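Long-range contact in luciferase-like monooxygenase (Streptomyces bottropensis, PDB 7BIP), which probably acts as a monooxygenase of the bacterial luciferase-like family, inserting oxygen during biosynthesis of the aromatic polyketide rishirilide: residues Y232-A237 with A336-L341. Residues are numbered along the deposited sequence; the frame is centred on the assembly and turned at random.
Sequences YNCYLA and ARTMRL. With EDO (1,2-ethanediol), chain I.
In the TIM-barrel fold expected of this luciferase-like family, the carboxyl end of strand 228-236 is crossed by helix 332-345, which follows the neighbouring parallel strand 320-324. The axes of the short segments 232-236 and 336-341 run 82° apart and approach to 7.0 Å. Thr338 sits at the crossing: its OG1 accepts an almost straight bond from Leu236 N (3.0 Å, 172°), a backbone N-H at the strand's end. The single hydroxyl proton has two acceptors close by, Glu334 O one turn back and water 1, which donates to Cys234 O, and can serve only one at a time. OG1 also lies over one face of the Tyr235 ring, offset toward the rim. CG2 instead meets Cys234 SG at 3.8 Å.

Arg337, bent at chi3, brings its guanidinium round to the strand. NH2 donates to Tyr235 OH (2.9 Å), which lies near the guanidinium plane, although the 131° angle makes the bond far from straight. Ala237 CB sits 3.8 Å above that plane, over its centre. Water 2 accepts from Arg337 NE and donates to Leu236 O. One turn along from Arg337, Leu341 CB packs on Leu236 CD2 at 4.0 Å, the two side chains sliding past each other in opposite directions, while Leu341 CD1 reaches Ala237 CA.

An alanine in place of Arg337 would probably loosen the strand's end, losing the Tyr235 bond, the water bridge and the Glu242 salt bridge. With Glu334 also bonded to Tyr235 OH and Glu242 paired with Arg337, nearby carboxylates probably stabilise the guanidinium's positive charge in this largely buried junction.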
# COMPACT_ATOMS: atom_id res chain seq x y z
N TYR A 232 -10.54 7.49 -20.74
CA TYR A 232 -11.17 8.67 -21.31
C TYR A 232 -11.74 9.53 -20.19
O TYR A 232 -12.42 9.00 -19.31
CB TYR A 232 -12.33 8.30 -22.24
CG TYR A 232 -11.97 7.68 -23.57
CD1 TYR A 232 -11.77 8.46 -24.70
CD2 TYR A 232 -11.90 6.30 -23.70
CE1 TYR A 232 -11.47 7.89 -25.93
CE2 TYR A 232 -11.60 5.72 -24.92
CZ TYR A 232 -11.39 6.52 -26.02
OH TYR A 232 -11.09 5.93 -27.22
N ASN A 233 -11.50 10.84 -20.24
CA ASN A 233 -12.21 11.74 -19.35
C ASN A 233 -13.71 11.63 -19.60
O ASN A 233 -14.17 11.55 -20.75
CB ASN A 233 -11.74 13.18 -19.55
CG ASN A 233 -10.31 13.37 -19.07
OD1 ASN A 233 -9.86 12.70 -18.15
ND2 ASN A 233 -9.60 14.29 -19.71
N CYS A 234 -14.49 11.57 -18.52
CA CYS A 234 -15.91 11.26 -18.68
C CYS A 234 -16.73 12.14 -17.75
O CYS A 234 -16.46 12.19 -16.55
CB CYS A 234 -16.18 9.77 -18.41
SG CYS A 234 -17.90 9.33 -18.56
N TYR A 235 -17.73 12.82 -18.32
CA TYR A 235 -18.65 13.63 -17.53
C TYR A 235 -20.01 13.56 -18.20
O TYR A 235 -20.13 13.90 -19.38
CB TYR A 235 -18.15 15.09 -17.43
CG TYR A 235 -18.93 15.92 -16.43
CD1 TYR A 235 -18.40 16.22 -15.19
CD2 TYR A 235 -20.20 16.38 -16.73
CE1 TYR A 235 -19.11 16.97 -14.27
CE2 TYR A 235 -20.92 17.12 -15.82
CZ TYR A 235 -20.37 17.41 -14.59
OH TYR A 235 -21.08 18.16 -13.68
N LEU A 236 -21.03 13.14 -17.45
CA LEU A 236 -22.38 13.02 -17.99
C LEU A 236 -23.34 13.91 -17.20
O LEU A 236 -23.23 14.02 -15.98
CB LEU A 236 -22.88 11.57 -17.93
CG LEU A 236 -22.53 10.63 -19.09
CD1 LEU A 236 -21.04 10.44 -19.24
CD2 LEU A 236 -23.20 9.25 -18.90
N ALA A 237 -24.28 14.53 -17.91
CA ALA A 237 -25.41 15.20 -17.28
C ALA A 237 -26.59 15.10 -18.23
O ALA A 237 -26.42 14.90 -19.44
CB ALA A 237 -25.09 16.67 -16.96
N ALA A 336 -20.46 11.31 -8.97
CA ALA A 336 -21.43 10.25 -8.71
C ALA A 336 -22.57 10.29 -9.72
O ALA A 336 -23.05 9.23 -10.17
CB ALA A 336 -21.96 10.38 -7.28
N ARG A 337 -23.02 11.49 -10.10
CA ARG A 337 -24.06 11.62 -11.12
C ARG A 337 -23.60 11.03 -12.44
O ARG A 337 -24.35 10.31 -13.10
CB ARG A 337 -24.46 13.09 -11.30
CG ARG A 337 -25.42 13.30 -12.47
CD ARG A 337 -25.89 14.76 -12.55
NE ARG A 337 -24.82 15.66 -12.92
CZ ARG A 337 -24.98 16.96 -13.12
NH1 ARG A 337 -26.18 17.51 -12.95
NH2 ARG A 337 -23.94 17.70 -13.46
N THR A 338 -22.35 11.32 -12.84
CA THR A 338 -21.80 10.74 -14.05
C THR A 338 -21.88 9.23 -14.01
O THR A 338 -22.31 8.58 -14.97
CB THR A 338 -20.34 11.19 -14.24
OG1 THR A 338 -20.29 12.58 -14.56
CG2 THR A 338 -19.67 10.39 -15.37
N MET A 339 -21.47 8.64 -12.88
CA MET A 339 -21.47 7.18 -12.79
C MET A 339 -22.90 6.64 -12.80
O MET A 339 -23.17 5.63 -13.45
CB MET A 339 -20.72 6.74 -11.54
CG MET A 339 -19.22 6.98 -11.64
SD MET A 339 -18.43 6.64 -10.07
CE MET A 339 -18.71 4.88 -9.91
N ARG A 340 -23.82 7.30 -12.09
CA ARG A 340 -25.20 6.82 -12.05
C ARG A 340 -25.86 6.91 -13.42
O ARG A 340 -26.59 5.99 -13.82
CB ARG A 340 -26.00 7.61 -11.01
CG ARG A 340 -25.59 7.28 -9.58
CD ARG A 340 -26.63 7.70 -8.55
NE ARG A 340 -26.24 7.24 -7.22
CZ ARG A 340 -25.67 8.01 -6.30
NH1 ARG A 340 -25.42 9.29 -6.57
NH2 ARG A 340 -25.34 7.51 -5.12
N LEU A 341 -25.62 7.99 -14.16
CA LEU A 341 -26.21 8.10 -15.49
C LEU A 341 -25.62 7.07 -16.44
O LEU A 341 -26.34 6.48 -17.26
CB LEU A 341 -26.01 9.52 -16.04
CG LEU A 341 -26.88 10.62 -15.42
CD1 LEU A 341 -26.43 12.00 -15.92
CD2 LEU A 341 -28.37 10.39 -15.72
C1 EDO I . -5.37 13.27 -17.56
O1 EDO I . -6.20 13.52 -16.42
C2 EDO I . -5.49 11.81 -17.96
O2 EDO I . -6.64 11.63 -18.79
O HOH W 1 -17.53 13.00 -13.97
O HOH W 2 -22.29 14.95 -13.51